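Alcohol dehydrogenase superfamily protein (Novosphingobium aromaticivorans, PDB 3GAZ) probably acts as an NADP-dependent oxidoreductase of the medium-chain dehydrogenase/reductase superfamily. Local coordinates at residues I9-E14 with F20-L25; V76-E81 with F85-A90; S129-V134 with G295-R300; A138-V143 with L278-E283. One frame throughout, in Å; residues are numbered along the deposited sequence.

How the interactions relate
From the N terminus, interaction 1 closes the first loop, a beta hairpin between strands 7-13 and 20-26. Interaction 2 follows in series and closes the short connection from strand 70-78 to strand 90-94 in the GroES-like part of the chain. Interaction 3 spans a much longer loop, bringing the start of helix 132-145 to the loop after helix 278-293, with the Rossmann-type parallel sheet between them in sequence. Interaction 4 lies within that span: it opens further along helix 132-145 and closes on helix 278-293 before interaction 3 does. No two contacts cross. Interactions 3 and 4 have centres about 14 Å apart, whereas the centres of interactions 1 and 2 are about 25 Å apart.

Interaction 1 of 4, residues I9-E14 with F20-L25; sequences IAAVVE and FVLRKL
Ala10 and Val12 are stitched to Arg23 and Val21 by four backbone hydrogen bonds, two to each antiparallel pair; the shortest, 2.7 Å, joins Val12 N to Val21 O. Between these rungs Ala11 and Leu22 form a non-hydrogen-bonded pair with Ala11 CB 4.1 Å from Leu22 CD2, the small alanine beside the branched leucine. On the same face Val13 and Phe20 lie side by side, Val13 CG2 meeting the aromatic ring obliquely, 3.4 Å from Phe20 CE1.

Arg23 rises from the other face. Its CB passes 4.0 Å from Ala10 O, and its CG rests against Val12 CG2. Through bends at chi2 (-71°) and chi3 (-47°), CD and NE carry the folded chain on to the guanidinium, where Leu25 CD2 lies over one face, offset toward its rim, 3.6 Å above the plane of the Arg23 group. Arg23 NH1 bonds at 2.8 Å to a water in the plane of the group, which donates in turn to Glu14 OE2, while NH2 forms a salt bridge with Glu188 of the second subunit. Arginine suits this place, its long apolar stem lying on the strands and its charged end paired with that glutamate and linked to Glu14 only through the water. Glu14 crosses Val21 at about a right angle, with Glu14 CD 3.9 Å from Val21 CG2. An alanine in place of Glu14 is likely to leave the water without its acceptor and Val21 with less cover. Helix 311-319 packs on Ala11 and Phe20. The whole is a two-stranded antiparallel beta hairpin at the start of the chain.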
loop_
_atom_site.group_PDB
_atom_site.type_symbol
_atom_site.label_atom_id
_atom_site.label_comp_id
_atom_site.label_asym_id
_atom_site.label_seq_id
_atom_site.Cartn_x
_atom_site.Cartn_y
_atom_site.Cartn_z
ATOM N N ILE A 9 -0.733 -15.447 -15.454
ATOM C CA ILE A 9 -2.001 -14.850 -15.842
ATOM C C ILE A 9 -2.609 -14.265 -14.569
ATOM O O ILE A 9 -2.586 -14.900 -13.514
ATOM C CB ILE A 9 -2.992 -15.901 -16.408
ATOM C CG1 ILE A 9 -2.468 -16.468 -17.730
ATOM C CG2 ILE A 9 -4.371 -15.267 -16.611
ATOM C CD1 ILE A 9 -2.306 -15.432 -18.820
ATOM N N ALA A 10 -3.147 -13.058 -14.670
ATOM C CA ALA A 10 -3.772 -12.414 -13.527
ATOM C C ALA A 10 -4.924 -11.551 -14.011
ATOM O O ALA A 10 -4.945 -11.108 -15.163
ATOM C CB ALA A 10 -2.754 -11.552 -12.776
ATOM N N ALA A 11 -5.889 -11.326 -13.131
ATOM C CA ALA A 11 -7.033 -10.492 -13.460
ATOM C C ALA A 11 -6.729 -9.122 -12.874
ATOM O O ALA A 11 -6.432 -8.992 -11.683
ATOM C CB ALA A 11 -8.301 -11.065 -12.849
ATOM N N VAL A 12 -6.791 -8.102 -13.715
ATOM C CA VAL A 12 -6.508 -6.752 -13.273
ATOM C C VAL A 12 -7.701 -5.829 -13.435
ATOM O O VAL A 12 -8.347 -5.821 -14.484
ATOM C CB VAL A 12 -5.329 -6.143 -14.076
ATOM C CG1 VAL A 12 -5.020 -4.740 -13.568
ATOM C CG2 VAL A 12 -4.106 -7.035 -13.972
ATOM N N VAL A 13 -8.006 -5.064 -12.390
ATOM C CA VAL A 13 -9.080 -4.093 -12.463
ATOM C C VAL A 13 -8.307 -2.826 -12.803
ATOM O O VAL A 13 -7.509 -2.340 -11.999
ATOM C CB VAL A 13 -9.821 -3.938 -11.116
ATOM C CG1 VAL A 13 -10.851 -2.827 -11.219
ATOM C CG2 VAL A 13 -10.513 -5.245 -10.756
ATOM N N GLU A 14 -8.520 -2.317 -14.011
ATOM C CA GLU A 14 -7.800 -1.147 -14.495
ATOM C C GLU A 14 -8.300 0.195 -13.982
ATOM O O GLU A 14 -7.504 1.092 -13.700
ATOM C CB GLU A 14 -7.794 -1.168 -16.023
ATOM C CG GLU A 14 -7.483 -2.553 -16.573
ATOM C CD GLU A 14 -7.193 -2.562 -18.058
ATOM O OE1 GLU A 14 -7.967 -1.947 -18.819
ATOM O OE2 GLU A 14 -6.195 -3.198 -18.459
ATOM N N PHE A 20 -12.841 -7.183 -14.953
ATOM C CA PHE A 20 -11.665 -7.907 -14.502
ATOM C C PHE A 20 -10.953 -8.311 -15.787
ATOM O O PHE A 20 -11.417 -9.181 -16.522
ATOM C CB PHE A 20 -12.088 -9.128 -13.683
ATOM C CG PHE A 20 -12.555 -8.782 -12.298
ATOM C CD1 PHE A 20 -11.632 -8.525 -11.286
ATOM C CD2 PHE A 20 -13.911 -8.651 -12.016
ATOM C CE1 PHE A 20 -12.055 -8.143 -10.016
ATOM C CE2 PHE A 20 -14.343 -8.267 -10.750
ATOM C CZ PHE A 20 -13.412 -8.011 -9.747
ATOM N N VAL A 21 -9.834 -7.655 -16.068
ATOM C CA VAL A 21 -9.090 -7.921 -17.291
ATOM C C VAL A 21 -7.969 -8.935 -17.126
ATOM O O VAL A 21 -7.040 -8.717 -16.354
ATOM C CB VAL A 21 -8.497 -6.610 -17.851
ATOM C CG1 VAL A 21 -7.743 -6.879 -19.151
ATOM C CG2 VAL A 21 -9.617 -5.599 -18.069
ATOM N N LEU A 22 -8.065 -10.048 -17.851
ATOM C CA LEU A 22 -7.028 -11.068 -17.789
ATOM C C LEU A 22 -5.803 -10.544 -18.538
ATOM O O LEU A 22 -5.903 -10.124 -19.693
ATOM C CB LEU A 22 -7.512 -12.371 -18.426
ATOM C CG LEU A 22 -8.656 -13.083 -17.702
ATOM C CD1 LEU A 22 -8.926 -14.416 -18.375
ATOM C CD2 LEU A 22 -8.283 -13.302 -16.236
ATOM N N ARG A 23 -4.653 -10.583 -17.876
ATOM C CA ARG A 23 -3.401 -10.087 -18.450
ATOM C C ARG A 23 -2.240 -11.054 -18.196
ATOM O O ARG A 23 -2.228 -11.757 -17.184
ATOM C CB ARG A 23 -3.040 -8.740 -17.808
ATOM C CG ARG A 23 -3.986 -7.583 -18.100
ATOM C CD ARG A 23 -3.853 -7.143 -19.544
ATOM N NE ARG A 23 -2.451 -6.991 -19.939
ATOM C CZ ARG A 23 -1.612 -6.101 -19.417
ATOM N NH1 ARG A 23 -2.024 -5.267 -18.469
ATOM N NH2 ARG A 23 -0.352 -6.051 -19.837
ATOM N N LYS A 24 -1.272 -11.093 -19.111
ATOM C CA LYS A 24 -0.095 -11.932 -18.906
ATOM C C LYS A 24 0.952 -10.958 -18.380
ATOM O O LYS A 24 1.370 -10.044 -19.089
ATOM C CB LYS A 24 0.390 -12.569 -20.212
ATOM C CG LYS A 24 1.673 -13.392 -20.042
ATOM C CD LYS A 24 2.019 -14.207 -21.283
ATOM C CE LYS A 24 2.427 -13.330 -22.459
ATOM N NZ LYS A 24 2.704 -14.146 -23.683
ATOM N N LEU A 25 1.360 -11.145 -17.129
ATOM C CA LEU A 25 2.323 -10.253 -16.488
ATOM C C LEU A 25 3.534 -10.994 -15.957
ATOM O O LEU A 25 3.558 -12.223 -15.908
ATOM C CB LEU A 25 1.654 -9.526 -15.316
ATOM C CG LEU A 25 0.309 -8.855 -15.591
ATOM C CD1 LEU A 25 -0.335 -8.427 -14.280
ATOM C CD2 LEU A 25 0.518 -7.666 -16.516
HETATM O O HOH W 1 -4.301 -4.342 -17.203
#

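Interaction 2 of 4, residues V76-E81 with F85-A90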
loop_
_atom_site.group_PDB
_atom_site.type_symbol
_atom_site.label_atom_id
_atom_site.label_comp_id
_atom_site.label_asym_id
_atom_site.label_seq_id
_atom_site.Cartn_x
_atom_site.Cartn_y
_atom_site.Cartn_z
ATOM N N VAL A 76 5.736 -23.217 -4.554
ATOM C CA VAL A 76 6.515 -23.715 -5.686
ATOM C C VAL A 76 7.946 -23.192 -5.686
ATOM O O VAL A 76 8.782 -23.650 -6.461
ATOM C CB VAL A 76 5.848 -23.360 -7.030
ATOM C CG1 VAL A 76 4.569 -24.158 -7.192
ATOM C CG2 VAL A 76 5.556 -21.868 -7.095
ATOM N N ALA A 77 8.221 -22.233 -4.810
ATOM C CA ALA A 77 9.555 -21.658 -4.684
ATOM C C ALA A 77 9.654 -20.971 -3.331
ATOM O O ALA A 77 8.667 -20.428 -2.817
ATOM C CB ALA A 77 9.820 -20.661 -5.805
ATOM N N VAL A 78 10.848 -21.000 -2.753
ATOM C CA VAL A 78 11.071 -20.388 -1.456
ATOM C C VAL A 78 12.205 -19.378 -1.529
ATOM O O VAL A 78 13.238 -19.631 -2.149
ATOM C CB VAL A 78 11.403 -21.463 -0.398
ATOM C CG1 VAL A 78 11.620 -20.824 0.954
ATOM C CG2 VAL A 78 10.271 -22.479 -0.330
ATOM N N GLY A 79 11.999 -18.223 -0.906
ATOM C CA GLY A 79 13.032 -17.208 -0.911
ATOM C C GLY A 79 14.076 -17.528 0.141
ATOM O O GLY A 79 13.915 -18.481 0.908
ATOM N N PRO A 80 15.175 -16.764 0.189
ATOM C CA PRO A 80 16.224 -17.008 1.183
ATOM C C PRO A 80 15.686 -16.743 2.589
ATOM O O PRO A 80 14.673 -16.063 2.750
ATOM C CB PRO A 80 17.306 -16.002 0.792
ATOM C CG PRO A 80 17.126 -15.867 -0.692
ATOM C CD PRO A 80 15.623 -15.791 -0.823
ATOM N N GLU A 81 16.358 -17.288 3.597
ATOM C CA GLU A 81 15.965 -17.084 4.989
ATOM C C GLU A 81 14.588 -17.622 5.379
ATOM O O GLU A 81 13.997 -17.160 6.352
ATOM C CB GLU A 81 16.043 -15.592 5.331
ATOM C CG GLU A 81 17.459 -15.028 5.313
ATOM C CD GLU A 81 17.495 -13.514 5.430
ATOM O OE1 GLU A 81 16.890 -12.968 6.378
ATOM O OE2 GLU A 81 18.134 -12.865 4.574
ATOM N N PHE A 85 8.519 -23.253 5.422
ATOM C CA PHE A 85 7.843 -23.930 4.319
ATOM C C PHE A 85 8.825 -24.454 3.278
ATOM O O PHE A 85 9.879 -23.862 3.053
ATOM C CB PHE A 85 6.848 -22.980 3.645
ATOM C CG PHE A 85 5.672 -22.624 4.509
ATOM C CD1 PHE A 85 4.690 -23.569 4.794
ATOM C CD2 PHE A 85 5.558 -21.353 5.060
ATOM C CE1 PHE A 85 3.614 -23.253 5.618
ATOM C CE2 PHE A 85 4.486 -21.028 5.887
ATOM C CZ PHE A 85 3.512 -21.980 6.166
ATOM N N ARG A 86 8.469 -25.575 2.658
ATOM C CA ARG A 86 9.292 -26.194 1.623
ATOM C C ARG A 86 8.485 -26.255 0.340
ATOM O O ARG A 86 7.257 -26.180 0.361
ATOM C CB ARG A 86 9.686 -27.625 2.003
ATOM C CG ARG A 86 10.689 -27.758 3.133
ATOM C CD ARG A 86 11.060 -29.224 3.336
ATOM N NE ARG A 86 11.719 -29.792 2.159
ATOM C CZ ARG A 86 12.070 -31.071 2.033
ATOM N NH1 ARG A 86 11.826 -31.930 3.012
ATOM N NH2 ARG A 86 12.672 -31.491 0.928
ATOM N N VAL A 87 9.181 -26.402 -0.781
ATOM C CA VAL A 87 8.510 -26.504 -2.066
ATOM C C VAL A 87 7.578 -27.710 -2.012
ATOM O O VAL A 87 7.982 -28.797 -1.595
ATOM C CB VAL A 87 9.534 -26.689 -3.202
ATOM C CG1 VAL A 87 8.824 -27.009 -4.506
ATOM C CG2 VAL A 87 10.360 -25.428 -3.346
ATOM N N GLY A 88 6.328 -27.505 -2.419
ATOM C CA GLY A 88 5.353 -28.582 -2.404
ATOM C C GLY A 88 4.323 -28.474 -1.288
ATOM O O GLY A 88 3.280 -29.123 -1.349
ATOM N N ASP A 89 4.601 -27.664 -0.270
ATOM C CA ASP A 89 3.668 -27.506 0.844
ATOM C C ASP A 89 2.370 -26.817 0.438
ATOM O O ASP A 89 2.394 -25.778 -0.213
ATOM C CB ASP A 89 4.301 -26.690 1.978
ATOM C CG ASP A 89 5.370 -27.456 2.731
ATOM O OD1 ASP A 89 5.445 -28.696 2.585
ATOM O OD2 ASP A 89 6.130 -26.812 3.479
ATOM N N ALA A 90 1.240 -27.400 0.824
ATOM C CA ALA A 90 -0.057 -26.801 0.527
ATOM C C ALA A 90 -0.296 -25.767 1.627
ATOM O O ALA A 90 -0.130 -26.071 2.810
ATOM C CB ALA A 90 -1.154 -27.863 0.552
#
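Val76 and Val87 bring the two backbones closest, their CA atoms 5.0 Å apart, yet no hydrogen bond links the segments. Val76 departs from extended geometry (psi -10°) near the end of its strand, whereas 85-90 folds into a type II beta turn from Arg86 to Asp89, closed by Asp89 N to Arg86 O at 3.1 Å. Gly88 takes the third position with phi 106°, where a side chain would jam against the preceding carbonyl oxygen. The turn is braced again by its last side chain: Arg86 N donates to Asp89 OD2 at 2.8 Å in a nearly straight bond (176°), approaching from above the carboxylate plane. An aspartate is short enough to fold back in this way.

Across the contact, valine meets valine and backbone. Val87 lays both methyls against one side of the Val76 carbonyl, CG1 and CG2 each 3.9 Å from Val76 O. Val78, with CG1 anti to its backbone N, turns CG2 toward the turn, 3.7 Å from Phe85 O and 4.2 Å from Val87 CG2. Compact branched residues suit such a thin, surface-lying contact.

Strand 34-39 lies beside the first segment, with Leu36 touching Val76 and Ala77, and Val35 touching Val78. The turn lies in the connection from strand 70-78 to strand 90-94 of the GroES-like domain, tied back by a backbone bond of Gly88 with Val75, and Phe85, just before it, packs on strand 116-118.

Interaction 3 of 4, residues S129-V134 with G295-R300; sequences SVLPLV and GKLAPR
Pro299 pushes its CB as a bump into the hollow between Val130 and Leu131, 3.9 Å from Val130 CG2 and 3.6 Å from Leu131 CD1. These two methyls line the hollow, and both side chains cross the proline at about a right angle. Proline is apt here: its ring is rigid and apolar, and presents a fixed knob to two branched neighbours.

Leu131 is forked, and each prong has its own task. While CD1 takes the proline, CD2 reaches out to Leu297 and meets it tip to tip, 4.1 Å from Leu297 CD2. The Leu131 chi1 of -148° lies away from a staggered position, which suggests some strain in setting both prongs. Leu297 extends with CG anti to its backbone N (chi1 173°), which carries its own tip out to meet the other leucine. No polar bond crosses this buried contact; the two segments meet here through apolar packing.

Val166 of helix 162-173 lies against Leu131, and Gln169 against Leu297. Leu297 is also packed by Ala288, Leu291 and Val292 of helix 278-293, and Leu123 touches Pro299, placing the seam between the start of helix 132-145 and these two helices.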
loop_
_atom_site.group_PDB
_atom_site.type_symbol
_atom_site.label_atom_id
_atom_site.label_comp_id
_atom_site.label_asym_id
_atom_site.label_seq_id
_atom_site.Cartn_x
_atom_site.Cartn_y
_atom_site.Cartn_z
ATOM N N SER A 129 -9.639 -21.596 0.830
ATOM C CA SER A 129 -9.485 -20.230 0.325
ATOM C C SER A 129 -10.473 -19.194 0.882
ATOM O O SER A 129 -10.165 -18.004 0.905
ATOM C CB SER A 129 -9.566 -20.222 -1.204
ATOM O OG SER A 129 -10.898 -20.417 -1.652
ATOM N N VAL A 130 -11.644 -19.630 1.332
ATOM C CA VAL A 130 -12.638 -18.686 1.854
ATOM C C VAL A 130 -12.597 -18.528 3.368
ATOM O O VAL A 130 -13.427 -17.831 3.946
ATOM C CB VAL A 130 -14.074 -19.106 1.468
ATOM C CG1 VAL A 130 -14.226 -19.108 -0.035
ATOM C CG2 VAL A 130 -14.392 -20.491 2.048
ATOM N N LEU A 131 -11.613 -19.151 4.006
ATOM C CA LEU A 131 -11.501 -19.114 5.462
ATOM C C LEU A 131 -10.661 -18.000 6.121
ATOM O O LEU A 131 -11.101 -17.377 7.085
ATOM C CB LEU A 131 -10.982 -20.480 5.932
ATOM C CG LEU A 131 -11.388 -21.072 7.284
ATOM C CD1 LEU A 131 -12.900 -21.037 7.463
ATOM C CD2 LEU A 131 -10.881 -22.518 7.343
ATOM N N PRO A 132 -9.452 -17.725 5.603
ATOM C CA PRO A 132 -8.564 -16.696 6.173
ATOM C C PRO A 132 -9.147 -15.402 6.761
ATOM O O PRO A 132 -9.197 -15.249 7.978
ATOM C CB PRO A 132 -7.576 -16.434 5.040
ATOM C CG PRO A 132 -7.429 -17.801 4.430
ATOM C CD PRO A 132 -8.887 -18.260 4.350
ATOM N N LEU A 133 -9.585 -14.474 5.918
ATOM C CA LEU A 133 -10.115 -13.202 6.421
ATOM C C LEU A 133 -11.218 -13.313 7.460
ATOM O O LEU A 133 -11.101 -12.746 8.551
ATOM C CB LEU A 133 -10.617 -12.315 5.275
ATOM C CG LEU A 133 -11.286 -11.007 5.738
ATOM C CD1 LEU A 133 -10.303 -10.177 6.571
ATOM C CD2 LEU A 133 -11.760 -10.214 4.527
ATOM N N VAL A 134 -12.289 -14.029 7.137
ATOM C CA VAL A 134 -13.385 -14.145 8.084
ATOM C C VAL A 134 -12.999 -14.856 9.374
ATOM O O VAL A 134 -13.486 -14.487 10.438
ATOM C CB VAL A 134 -14.643 -14.824 7.451
ATOM C CG1 VAL A 134 -15.130 -13.993 6.265
ATOM C CG2 VAL A 134 -14.339 -16.252 7.035
ATOM N N GLY A 295 -12.742 -31.526 13.488
ATOM C CA GLY A 295 -14.104 -31.477 12.983
ATOM C C GLY A 295 -14.989 -30.441 13.655
ATOM O O GLY A 295 -16.208 -30.594 13.697
ATOM N N LYS A 296 -14.383 -29.380 14.176
ATOM C CA LYS A 296 -15.144 -28.334 14.843
ATOM C C LYS A 296 -15.241 -27.065 14.008
ATOM O O LYS A 296 -15.838 -26.075 14.436
ATOM C CB LYS A 296 -14.523 -28.023 16.208
ATOM C CG LYS A 296 -14.638 -29.180 17.193
ATOM C CD LYS A 296 -14.133 -28.801 18.576
ATOM C CE LYS A 296 -14.423 -29.906 19.582
ATOM N NZ LYS A 296 -14.168 -29.466 20.981
ATOM N N LEU A 297 -14.658 -27.097 12.815
ATOM C CA LEU A 297 -14.685 -25.947 11.920
ATOM C C LEU A 297 -14.845 -26.357 10.466
ATOM O O LEU A 297 -14.053 -27.140 9.938
ATOM C CB LEU A 297 -13.407 -25.118 12.065
ATOM C CG LEU A 297 -13.244 -23.967 11.066
ATOM C CD1 LEU A 297 -14.372 -22.951 11.234
ATOM C CD2 LEU A 297 -11.898 -23.304 11.282
ATOM N N ALA A 298 -15.869 -25.811 9.826
ATOM C CA ALA A 298 -16.150 -26.086 8.424
ATOM C C ALA A 298 -16.619 -24.794 7.771
ATOM O O ALA A 298 -17.629 -24.213 8.172
ATOM C CB ALA A 298 -17.227 -27.151 8.301
ATOM N N PRO A 299 -15.884 -24.314 6.760
ATOM C CA PRO A 299 -16.297 -23.076 6.099
ATOM C C PRO A 299 -17.581 -23.297 5.306
ATOM O O PRO A 299 -17.819 -24.393 4.794
ATOM C CB PRO A 299 -15.112 -22.772 5.190
ATOM C CG PRO A 299 -14.676 -24.148 4.774
ATOM C CD PRO A 299 -14.707 -24.901 6.096
ATOM N N ARG A 300 -18.417 -22.268 5.227
ATOM C CA ARG A 300 -19.647 -22.368 4.459
ATOM C C ARG A 300 -19.253 -21.938 3.052
ATOM O O ARG A 300 -18.955 -20.768 2.809
ATOM C CB ARG A 300 -20.728 -21.436 5.020
ATOM C CG ARG A 300 -22.124 -21.784 4.522
ATOM C CD ARG A 300 -23.178 -20.804 5.008
ATOM N NE ARG A 300 -24.520 -21.271 4.680
ATOM C CZ ARG A 300 -25.623 -20.540 4.813
ATOM N NH1 ARG A 300 -25.545 -19.293 5.267
ATOM N NH2 ARG A 300 -26.806 -21.062 4.504
#

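Interaction 4 of 4, residues A138-V143 with L278-E283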
loop_
_atom_site.group_PDB
_atom_site.type_symbol
_atom_site.label_atom_id
_atom_site.label_comp_id
_atom_site.label_asym_id
_atom_site.label_seq_id
_atom_site.Cartn_x
_atom_site.Cartn_y
_atom_site.Cartn_z
ATOM N N ALA A 138 -13.207 -13.045 12.929
ATOM C CA ALA A 138 -13.964 -13.645 14.024
ATOM C C ALA A 138 -13.089 -13.863 15.255
ATOM O O ALA A 138 -13.516 -13.622 16.390
ATOM C CB ALA A 138 -14.554 -14.976 13.576
ATOM N N TRP A 139 -11.863 -14.316 15.026
ATOM C CA TRP A 139 -10.926 -14.592 16.112
ATOM C C TRP A 139 -10.459 -13.340 16.854
ATOM O O TRP A 139 -10.371 -13.338 18.086
ATOM C CB TRP A 139 -9.712 -15.346 15.568
ATOM C CG TRP A 139 -8.754 -15.798 16.627
ATOM C CD1 TRP A 139 -7.767 -15.061 17.221
ATOM C CD2 TRP A 139 -8.708 -17.095 17.235
ATOM N NE1 TRP A 139 -7.107 -15.823 18.161
ATOM C CE2 TRP A 139 -7.663 -17.074 18.188
ATOM C CE3 TRP A 139 -9.447 -18.274 17.062
ATOM C CZ2 TRP A 139 -7.341 -18.191 18.972
ATOM C CZ3 TRP A 139 -9.125 -19.387 17.844
ATOM C CH2 TRP A 139 -8.079 -19.333 18.784
ATOM N N GLU A 140 -10.155 -12.276 16.118
ATOM C CA GLU A 140 -9.693 -11.059 16.771
ATOM C C GLU A 140 -10.759 -10.508 17.703
ATOM O O GLU A 140 -10.444 -9.947 18.748
ATOM C CB GLU A 140 -9.306 -9.992 15.745
ATOM C CG GLU A 140 -8.218 -10.438 14.783
ATOM C CD GLU A 140 -7.490 -9.274 14.138
ATOM O OE1 GLU A 140 -8.152 -8.280 13.760
ATOM O OE2 GLU A 140 -6.249 -9.364 14.001
ATOM N N GLY A 141 -12.023 -10.678 17.325
ATOM C CA GLY A 141 -13.103 -10.173 18.149
ATOM C C GLY A 141 -13.417 -11.051 19.342
ATOM O O GLY A 141 -13.497 -10.573 20.479
ATOM N N LEU A 142 -13.581 -12.343 19.083
ATOM C CA LEU A 142 -13.921 -13.308 20.122
ATOM C C LEU A 142 -12.804 -13.652 21.097
ATOM O O LEU A 142 -13.061 -13.857 22.283
ATOM C CB LEU A 142 -14.416 -14.608 19.487
ATOM C CG LEU A 142 -15.701 -14.569 18.662
ATOM C CD1 LEU A 142 -15.891 -15.916 17.967
ATOM C CD2 LEU A 142 -16.883 -14.242 19.561
ATOM N N VAL A 143 -11.575 -13.736 20.601
ATOM C CA VAL A 143 -10.454 -14.107 21.457
ATOM C C VAL A 143 -9.551 -12.945 21.856
ATOM O O VAL A 143 -9.431 -12.634 23.040
ATOM C CB VAL A 143 -9.611 -15.216 20.789
ATOM C CG1 VAL A 143 -8.486 -15.658 21.719
ATOM C CG2 VAL A 143 -10.508 -16.398 20.436
ATOM N N LEU A 278 2.426 -9.349 11.776
ATOM C CA LEU A 278 2.272 -10.289 10.667
ATOM C C LEU A 278 2.266 -11.742 11.120
ATOM O O LEU A 278 1.510 -12.556 10.596
ATOM C CB LEU A 278 3.390 -10.092 9.639
ATOM C CG LEU A 278 3.021 -9.372 8.340
ATOM C CD1 LEU A 278 2.403 -8.017 8.651
ATOM C CD2 LEU A 278 4.266 -9.216 7.474
ATOM N N ALA A 279 3.118 -12.064 12.087
ATOM C CA ALA A 279 3.213 -13.429 12.596
ATOM C C ALA A 279 1.912 -13.921 13.226
ATOM O O ALA A 279 1.606 -15.114 13.185
ATOM C CB ALA A 279 4.349 -13.526 13.607
ATOM N N HIS A 280 1.152 -13.004 13.816
ATOM C CA HIS A 280 -0.110 -13.359 14.460
ATOM C C HIS A 280 -1.093 -13.964 13.452
ATOM O O HIS A 280 -1.937 -14.786 13.813
ATOM C CB HIS A 280 -0.721 -12.115 15.117
ATOM C CG HIS A 280 -1.919 -12.399 15.969
ATOM N ND1 HIS A 280 -1.932 -13.389 16.929
ATOM C CD2 HIS A 280 -3.132 -11.798 16.031
ATOM C CE1 HIS A 280 -3.102 -13.385 17.545
ATOM N NE2 HIS A 280 -3.847 -12.430 17.019
ATOM N N PHE A 281 -0.986 -13.558 12.189
ATOM C CA PHE A 281 -1.880 -14.072 11.155
ATOM C C PHE A 281 -1.705 -15.570 10.946
ATOM O O PHE A 281 -2.673 -16.325 11.035
ATOM C CB PHE A 281 -1.659 -13.325 9.839
ATOM C CG PHE A 281 -2.542 -12.119 9.675
ATOM C CD1 PHE A 281 -3.049 -11.453 10.788
ATOM C CD2 PHE A 281 -2.878 -11.656 8.408
ATOM C CE1 PHE A 281 -3.881 -10.342 10.641
ATOM C CE2 PHE A 281 -3.705 -10.550 8.249
ATOM C CZ PHE A 281 -4.210 -9.891 9.372
ATOM N N GLY A 282 -0.478 -15.994 10.662
ATOM C CA GLY A 282 -0.222 -17.411 10.465
ATOM C C GLY A 282 -0.583 -18.197 11.713
ATOM O O GLY A 282 -1.045 -19.337 11.640
ATOM N N GLU A 283 -0.371 -17.586 12.873
ATOM C CA GLU A 283 -0.688 -18.242 14.132
ATOM C C GLU A 283 -2.187 -18.500 14.243
ATOM O O GLU A 283 -2.603 -19.593 14.621
ATOM C CB GLU A 283 -0.214 -17.388 15.310
ATOM C CG GLU A 283 1.301 -17.306 15.456
ATOM C CD GLU A 283 1.951 -18.670 15.610
ATOM O OE1 GLU A 283 2.239 -19.319 14.582
ATOM O OE2 GLU A 283 2.164 -19.100 16.763
#
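His280 and Phe281 present the edges of their rings to a single oxygen, OE2 of Glu140, and so join helix 278-293 to helix 132-145 by a light touch. Upstream, Leu278 looks elsewhere, packing on Thr271 and Arg114, and its carbonyl oxygen accepts Phe281 N at 3.1 Å. His280 is the first to reach across. With CG anti to the backbone N (chi1 -172°), its ring is carried out toward the other helix, where Glu140 OE2 lies near the ring plane, 4.4 Å from His280 CD2. That is no hydrogen bond: the polar partner of His280 NE2 is Asp144, one turn further along the opposing helix, and histidine suits the site because NE2 can bond to Asp144 while its carbon edge lies beside Glu140.

Both helices flank the Rossmann-type part of the fold: helix 132-145 comes just before strand 153-157, while helix 278-293 follows strand 262-265, one of the two outermost strands of the parallel sheet within this chain.

Phe281 starts off away from helix 132-145, but the end of its side chain comes nearer, bringing CE1 to 4.2 Å from Glu140 OE2, which again lies at the ring edge, near its plane. The other carboxylate oxygen, OE1, is tied to Thr268 OG1, a bond that would limit the freedom of the carboxylate to turn. At Glu283 the backbone N bonds to Ala279 O at 3.2 Å, and OE1 turns to a salt bridge with Arg286. Just beyond, Met284 and Glu287 pack on Trp139, one face of whose ring is covered by Val143 CG2, 3.6 Å above the centre of the Trp139 ring.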